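Local coordinates for protein pollen receptor-like kinase 3 (Arabidopsis thaliana, PDB 5WLS) that is a leucine-rich-repeat receptor-like kinase of pollen, whose extracellular domain resembles the SERK co-receptors and probably takes part in signal perception at the cell surface, at residues Ser1-Arg9 against Trp21-Trp32. Residues are numbered along the deposited sequence; the frame is centred on the assembly and turned at random.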
ATOM      1  N   SER A   1     -22.999  -2.369   8.713  1.00 55.17           N
ATOM      2  CA  SER A   1     -21.908  -1.946   7.843  1.00 66.17           C
ATOM      3  C   SER A   1     -21.947  -0.439   7.562  1.00 67.20           C
ATOM      4  O   SER A   1     -21.128   0.081   6.812  1.00 70.96           O
ATOM      5  CB  SER A   1     -21.906  -2.742   6.541  1.00 71.13           C
ATOM      6  OG  SER A   1     -21.381  -4.042   6.760  1.00 71.59           O
ATOM      7  N   GLU A   2     -22.896   0.252   8.178  1.00 66.75           N
ATOM      8  CA  GLU A   2     -23.014   1.701   8.052  1.00 63.12           C
ATOM      9  C   GLU A   2     -22.251   2.480   9.140  1.00 67.37           C
ATOM     10  O   GLU A   2     -21.565   3.466   8.812  1.00 59.00           O
ATOM     11  CB  GLU A   2     -24.499   2.108   8.015  1.00 69.91           C
ATOM     12  CG  GLU A   2     -25.399   1.590   9.144  1.00 91.71           C
ATOM     13  CD  GLU A   2     -25.764   0.119   9.005  1.00103.49           C
ATOM     14  OE1 GLU A   2     -24.977  -0.728   9.474  1.00104.21           O
ATOM     15  OE2 GLU A   2     -26.831  -0.192   8.433  1.00106.80           O
ATOM     16  N   PRO A   3     -22.309   2.078  10.452  1.00 81.69           N
ATOM     17  CA  PRO A   3     -21.788   2.975  11.497  1.00 88.14           C
ATOM     18  C   PRO A   3     -20.273   3.041  11.587  1.00 81.19           C
ATOM     19  O   PRO A   3     -19.706   4.051  12.007  1.00 80.42           O
ATOM     20  CB  PRO A   3     -22.377   2.377  12.779  1.00 92.29           C
ATOM     21  CG  PRO A   3     -22.428   0.924  12.504  1.00 89.89           C
ATOM     22  CD  PRO A   3     -22.762   0.795  11.039  1.00 87.77           C
ATOM     23  N   LEU A   4     -19.611   1.963  11.223  1.00 70.69           N
ATOM     24  CA  LEU A   4     -18.154   1.906  11.238  1.00 68.20           C
ATOM     25  C   LEU A   4     -17.559   2.642  10.050  1.00 70.00           C
ATOM     26  O   LEU A   4     -16.529   3.324  10.183  1.00 69.50           O
ATOM     27  CB  LEU A   4     -17.716   0.446  11.241  1.00 69.91           C
ATOM     28  CG  LEU A   4     -18.102  -0.369  10.006  1.00 87.13           C
ATOM     29  CD1 LEU A   4     -17.513  -1.683  10.148  1.00 89.20           C
ATOM     30  CD2 LEU A   4     -19.567  -0.547   9.748  1.00 94.23           C
ATOM     31  N   VAL A   5     -18.178   2.470   8.882  1.00 69.19           N
ATOM     32  CA  VAL A   5     -17.837   3.246   7.700  1.00 67.45           C
ATOM     33  C   VAL A   5     -18.012   4.737   7.966  1.00 68.66           C
ATOM     34  O   VAL A   5     -17.214   5.559   7.493  1.00 71.66           O
ATOM     35  CB  VAL A   5     -18.676   2.741   6.515  1.00 67.42           C
ATOM     36  CG1 VAL A   5     -18.401   3.529   5.280  1.00 67.90           C
ATOM     37  CG2 VAL A   5     -18.360   1.279   6.271  1.00 70.12           C
ATOM     38  N   ARG A   6     -19.028   5.122   8.752  1.00 65.93           N
ATOM     39  CA  ARG A   6     -19.105   6.557   8.995  1.00 70.57           C
ATOM     40  C   ARG A   6     -18.362   6.977  10.263  1.00 64.94           C
ATOM     41  O   ARG A   6     -18.156   8.175  10.472  1.00 64.93           O
ATOM     42  CB  ARG A   6     -20.557   7.038   9.058  1.00 77.89           C
ATOM     43  CG  ARG A   6     -20.647   8.555   8.867  1.00 84.87           C
ATOM     44  CD  ARG A   6     -21.548   9.268   9.847  1.00 90.46           C
ATOM     45  NE  ARG A   6     -21.952  10.582   9.345  1.00 97.38           N
ATOM     46  CZ  ARG A   6     -22.360  11.583  10.120  1.00102.57           C
ATOM     47  NH1 ARG A   6     -22.421  11.422  11.434  1.00103.40           N
ATOM     48  NH2 ARG A   6     -22.709  12.746   9.582  1.00104.13           N
ATOM     49  N   PHE A   7     -17.887   6.023  11.070  1.00 58.67           N
ATOM     50  CA  PHE A   7     -16.766   6.312  11.962  1.00 63.88           C
ATOM     51  C   PHE A   7     -15.568   6.740  11.141  1.00 66.17           C
ATOM     52  O   PHE A   7     -14.919   7.749  11.433  1.00 65.29           O
ATOM     53  CB  PHE A   7     -16.373   5.084  12.799  1.00 72.94           C
ATOM     54  CG  PHE A   7     -17.391   4.640  13.815  1.00 81.48           C
ATOM     55  CD1 PHE A   7     -18.473   5.434  14.164  1.00 90.22           C
ATOM     56  CD2 PHE A   7     -17.235   3.415  14.447  1.00 77.01           C
ATOM     57  CE1 PHE A   7     -19.389   4.986  15.099  1.00 94.66           C
ATOM     58  CE2 PHE A   7     -18.141   2.973  15.386  1.00 84.15           C
ATOM     59  CZ  PHE A   7     -19.220   3.761  15.714  1.00 94.47           C
ATOM     60  N   LYS A   8     -15.275   5.974  10.088  1.00 63.54           N
ATOM     61  CA  LYS A   8     -14.085   6.219   9.289  1.00 55.47           C
ATOM     62  C   LYS A   8     -14.207   7.515   8.501  1.00 56.14           C
ATOM     63  O   LYS A   8     -13.219   8.243   8.336  1.00 54.14           O
ATOM     64  CB  LYS A   8     -13.845   5.034   8.355  1.00 50.21           C
ATOM     65  CG  LYS A   8     -12.479   5.014   7.712  1.00 51.65           C
ATOM     66  CD  LYS A   8     -12.555   5.522   6.287  1.00 53.79           C
ATOM     67  CE  LYS A   8     -11.213   5.414   5.596  1.00 61.36           C
ATOM     68  NZ  LYS A   8     -11.277   5.965   4.218  1.00 66.01           N
ATOM     69  N   ARG A   9     -15.405   7.826   8.007  1.00 57.72           N
ATOM     70  CA  ARG A   9     -15.593   9.102   7.323  1.00 60.74           C
ATOM     71  C   ARG A   9     -15.392  10.294   8.250  1.00 67.28           C
ATOM     72  O   ARG A   9     -14.945  11.356   7.795  1.00 70.34           O
ATOM     73  CB  ARG A   9     -16.988   9.156   6.709  1.00 64.93           C
ATOM     74  CG  ARG A   9     -17.332  10.494   6.128  1.00 76.21           C
ATOM     75  CD  ARG A   9     -18.071  10.346   4.830  1.00 93.23           C
ATOM     76  NE  ARG A   9     -17.267   9.787   3.747  1.00 96.50           N
ATOM     77  CZ  ARG A   9     -16.873  10.480   2.686  1.00 89.67           C
ATOM     78  NH1 ARG A   9     -17.154  11.767   2.598  1.00 95.55           N
ATOM     79  NH2 ARG A   9     -16.164   9.899   1.733  1.00 85.06           N
ATOM     80  N   TRP A  21     -22.662   9.229   2.944  1.00 80.59           N
ATOM     81  CA  TRP A  21     -22.512   7.989   3.694  1.00 78.71           C
ATOM     82  C   TRP A  21     -23.431   8.048   4.911  1.00 82.56           C
ATOM     83  O   TRP A  21     -23.009   8.043   6.070  1.00 83.62           O
ATOM     84  CB  TRP A  21     -21.050   7.779   4.090  1.00 79.83           C
ATOM     85  CG  TRP A  21     -20.142   7.399   2.938  1.00 79.27           C
ATOM     86  CD1 TRP A  21     -20.437   7.459   1.606  1.00 83.04           C
ATOM     87  CD2 TRP A  21     -18.813   6.863   3.029  1.00 66.60           C
ATOM     88  NE1 TRP A  21     -19.368   7.013   0.862  1.00 68.24           N
ATOM     89  CE2 TRP A  21     -18.361   6.640   1.711  1.00 62.46           C
ATOM     90  CE3 TRP A  21     -17.957   6.567   4.092  1.00 62.11           C
ATOM     91  CZ2 TRP A  21     -17.094   6.127   1.433  1.00 58.32           C
ATOM     92  CZ3 TRP A  21     -16.698   6.053   3.812  1.00 61.20           C
ATOM     93  CH2 TRP A  21     -16.280   5.839   2.495  1.00 52.18           C
ATOM     94  N   ARG A  22     -24.724   8.125   4.599  1.00 79.88           N
ATOM     95  CA  ARG A  22     -25.748   8.341   5.611  1.00 71.66           C
ATOM     96  C   ARG A  22     -25.803   7.166   6.575  1.00 72.54           C
ATOM     97  O   ARG A  22     -25.854   6.007   6.159  1.00 71.89           O
ATOM     98  CB  ARG A  22     -27.108   8.553   4.944  1.00 73.77           C
ATOM     99  N   THR A  23     -25.800   7.482   7.872  1.00 76.23           N
ATOM    100  CA  THR A  23     -25.659   6.471   8.912  1.00 85.11           C
ATOM    101  C   THR A  23     -26.834   5.501   8.967  1.00 86.24           C
ATOM    102  O   THR A  23     -26.695   4.414   9.537  1.00 87.78           O
ATOM    103  CB  THR A  23     -25.488   7.156  10.270  1.00 88.45           C
ATOM    104  OG1 THR A  23     -24.674   8.325  10.114  1.00 95.95           O
ATOM    105  CG2 THR A  23     -24.821   6.220  11.270  1.00 83.94           C
ATOM    106  N   GLY A  24     -27.978   5.851   8.387  1.00 76.75           N
ATOM    107  CA  GLY A  24     -29.124   4.966   8.449  1.00 79.13           C
ATOM    108  C   GLY A  24     -29.484   4.301   7.135  1.00 77.67           C
ATOM    109  O   GLY A  24     -30.633   3.896   6.938  1.00 84.97           O
ATOM    110  N   THR A  25     -28.515   4.176   6.231  1.00 69.04           N
ATOM    111  CA  THR A  25     -28.742   3.586   4.919  1.00 64.13           C
ATOM    112  C   THR A  25     -27.691   2.523   4.634  1.00 68.57           C
ATOM    113  O   THR A  25     -26.564   2.591   5.132  1.00 68.60           O
ATOM    114  CB  THR A  25     -28.718   4.648   3.805  1.00 61.91           C
ATOM    115  OG1 THR A  25     -27.409   5.226   3.721  1.00 61.36           O
ATOM    116  CG2 THR A  25     -29.739   5.742   4.081  1.00 61.59           C
ATOM    117  N   ASP A  26     -28.072   1.541   3.822  1.00 67.96           N
ATOM    118  CA  ASP A  26     -27.194   0.415   3.518  1.00 68.61           C
ATOM    119  C   ASP A  26     -26.132   0.845   2.511  1.00 62.87           C
ATOM    120  O   ASP A  26     -26.468   1.430   1.476  1.00 67.02           O
ATOM    121  CB  ASP A  26     -28.001  -0.760   2.974  1.00 75.69           C
ATOM    122  CG  ASP A  26     -27.134  -1.802   2.301  1.00 87.53           C
ATOM    123  OD1 ASP A  26     -26.361  -2.480   3.010  1.00 91.06           O
ATOM    124  OD2 ASP A  26     -27.226  -1.945   1.064  1.00 93.18           O
ATOM    125  N   PRO A  27     -24.848   0.570   2.772  1.00 66.45           N
ATOM    126  CA  PRO A  27     -23.786   1.069   1.884  1.00 63.22           C
ATOM    127  C   PRO A  27     -23.678   0.333   0.559  1.00 65.40           C
ATOM    128  O   PRO A  27     -22.913   0.783  -0.300  1.00 58.65           O
ATOM    129  CB  PRO A  27     -22.516   0.884   2.724  1.00 57.06           C
ATOM    130  CG  PRO A  27     -22.836  -0.263   3.615  1.00 59.55           C
ATOM    131  CD  PRO A  27     -24.304  -0.147   3.936  1.00 66.27           C
ATOM    132  N   CYS A  28     -24.404  -0.763   0.354  1.00 74.21           N
ATOM    133  CA  CYS A  28     -24.398  -1.475  -0.917  1.00 65.68           C
ATOM    134  C   CYS A  28     -25.641  -1.214  -1.756  1.00 64.02           C
ATOM    135  O   CYS A  28     -25.808  -1.846  -2.802  1.00 72.56           O
ATOM    136  CB  CYS A  28     -24.207  -2.985  -0.703  1.00 65.79           C
ATOM    137  SG  CYS A  28     -22.792  -3.426   0.301  1.00 70.04           S
ATOM    138  N   ASN A  29     -26.491  -0.262  -1.358  1.00 57.41           N
ATOM    139  CA  ASN A  29     -27.644   0.095  -2.173  1.00 66.81           C
ATOM    140  C   ASN A  29     -27.253   0.692  -3.523  1.00 74.43           C
ATOM    141  O   ASN A  29     -28.112   0.809  -4.405  1.00 81.68           O
ATOM    142  CB  ASN A  29     -28.534   1.080  -1.409  1.00 67.47           C
ATOM    143  CG  ASN A  29     -27.826   2.386  -1.082  1.00 67.44           C
ATOM    144  OD1 ASN A  29     -26.695   2.634  -1.507  1.00 69.77           O
ATOM    145  ND2 ASN A  29     -28.505   3.237  -0.328  1.00 61.81           N
ATOM    146  N   GLY A  30     -25.986   1.067  -3.707  1.00 64.96           N
ATOM    147  CA  GLY A  30     -25.511   1.661  -4.937  1.00 64.37           C
ATOM    148  C   GLY A  30     -25.383   3.166  -4.890  1.00 70.80           C
ATOM    149  O   GLY A  30     -24.865   3.758  -5.845  1.00 71.83           O
ATOM    150  N   LYS A  31     -25.838   3.802  -3.810  1.00 72.26           N
ATOM    151  CA  LYS A  31     -25.737   5.248  -3.663  1.00 70.97           C
ATOM    152  C   LYS A  31     -24.435   5.681  -3.008  1.00 73.97           C
ATOM    153  O   LYS A  31     -23.999   6.818  -3.215  1.00 68.83           O
ATOM    154  CB  LYS A  31     -26.914   5.778  -2.838  1.00 68.05           C
ATOM    155  CG  LYS A  31     -28.276   5.326  -3.333  1.00 70.94           C
ATOM    156  CD  LYS A  31     -28.640   5.970  -4.660  1.00 72.62           C
ATOM    157  CE  LYS A  31     -30.059   5.605  -5.064  1.00 71.48           C
ATOM    158  NZ  LYS A  31     -31.065   6.172  -4.123  1.00 71.08           N
ATOM    159  N   TRP A  32     -23.808   4.804  -2.229  1.00 73.69           N
ATOM    160  CA  TRP A  32     -22.604   5.155  -1.484  1.00 67.17           C
ATOM    161  C   TRP A  32     -21.436   5.250  -2.454  1.00 68.97           C
ATOM    162  O   TRP A  32     -20.912   4.227  -2.904  1.00 70.66           O
ATOM    163  CB  TRP A  32     -22.340   4.107  -0.408  1.00 61.47           C
ATOM    164  CG  TRP A  32     -23.216   4.219   0.799  1.00 61.70           C
ATOM    165  CD1 TRP A  32     -24.580   4.183   0.825  1.00 57.64           C
ATOM    166  CD2 TRP A  32     -22.792   4.300   2.165  1.00 60.52           C
ATOM    167  NE1 TRP A  32     -25.032   4.276   2.120  1.00 53.64           N
ATOM    168  CE2 TRP A  32     -23.954   4.344   2.962  1.00 58.55           C
ATOM    169  CE3 TRP A  32     -21.544   4.351   2.793  1.00 62.06           C
ATOM    170  CZ2 TRP A  32     -23.904   4.441   4.350  1.00 62.05           C
ATOM    171  CZ3 TRP A  32     -21.498   4.445   4.172  1.00 64.20           C
ATOM    172  CH2 TRP A  32     -22.670   4.492   4.934  1.00 65.19           C
TER
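Arg9 brings its guanidinium over one face of the Trp21 indole in a cation-pi contact, with CZ of Arg9 4.2 Å from the centroid of the six-membered ring and 13° off its normal. The group is steeply tilted, an edge turned to the ring: the two planes stand 59° apart, and Arg9 NE comes nearest, 3.3 Å from Trp21 CE3. Bends at chi2 and chi3 fold the arginine back over the ring, while its NH1 is hydrogen-bonded to the carbonyl of Asp17.

Apolar contacts converge on Val5. Its CG1, placed anti to the backbone N (chi1 178°), touches both tryptophans, approaching Trp21 CE3 obliquely at 3.3 Å and meeting the edge of the Trp32 ring at CZ3, 3.4 Å away. Trp32 CE3 lies over the Trp21 face opposite Arg9, and Pro27 CA lies over the Trp32 face opposite the one on Trp21 CA; Ile35 of strand 35-38 touches both Val5 and Trp21.

Polar atoms of the loop are met by carbon: Glu2 CG packs 3.1 Å from Thr23 O, and Arg6 CD passes 3.3 Å from Thr23 OG1.

Within 21-32, Trp32 NE1 donates to Thr25 OG1 (3.0 Å), which in turn donates to Arg22 O, fixing the indole against the Arg22-Thr25 turn. Trp21 NE1 donates to the carbonyl of Phe33. A leucine in place of Trp21 would probably leave the Arg9 guanidinium without its aromatic face and Phe33 O without the indole donor.

No hydrogen bond joins the two segments, so helix 3-9 is held to the loop of this leucine-rich-repeat N-terminal cap by aromatic, apolar and cation-pi contacts, while the Cys28-Cys37 disulfide separately ties that loop to strand 35-38.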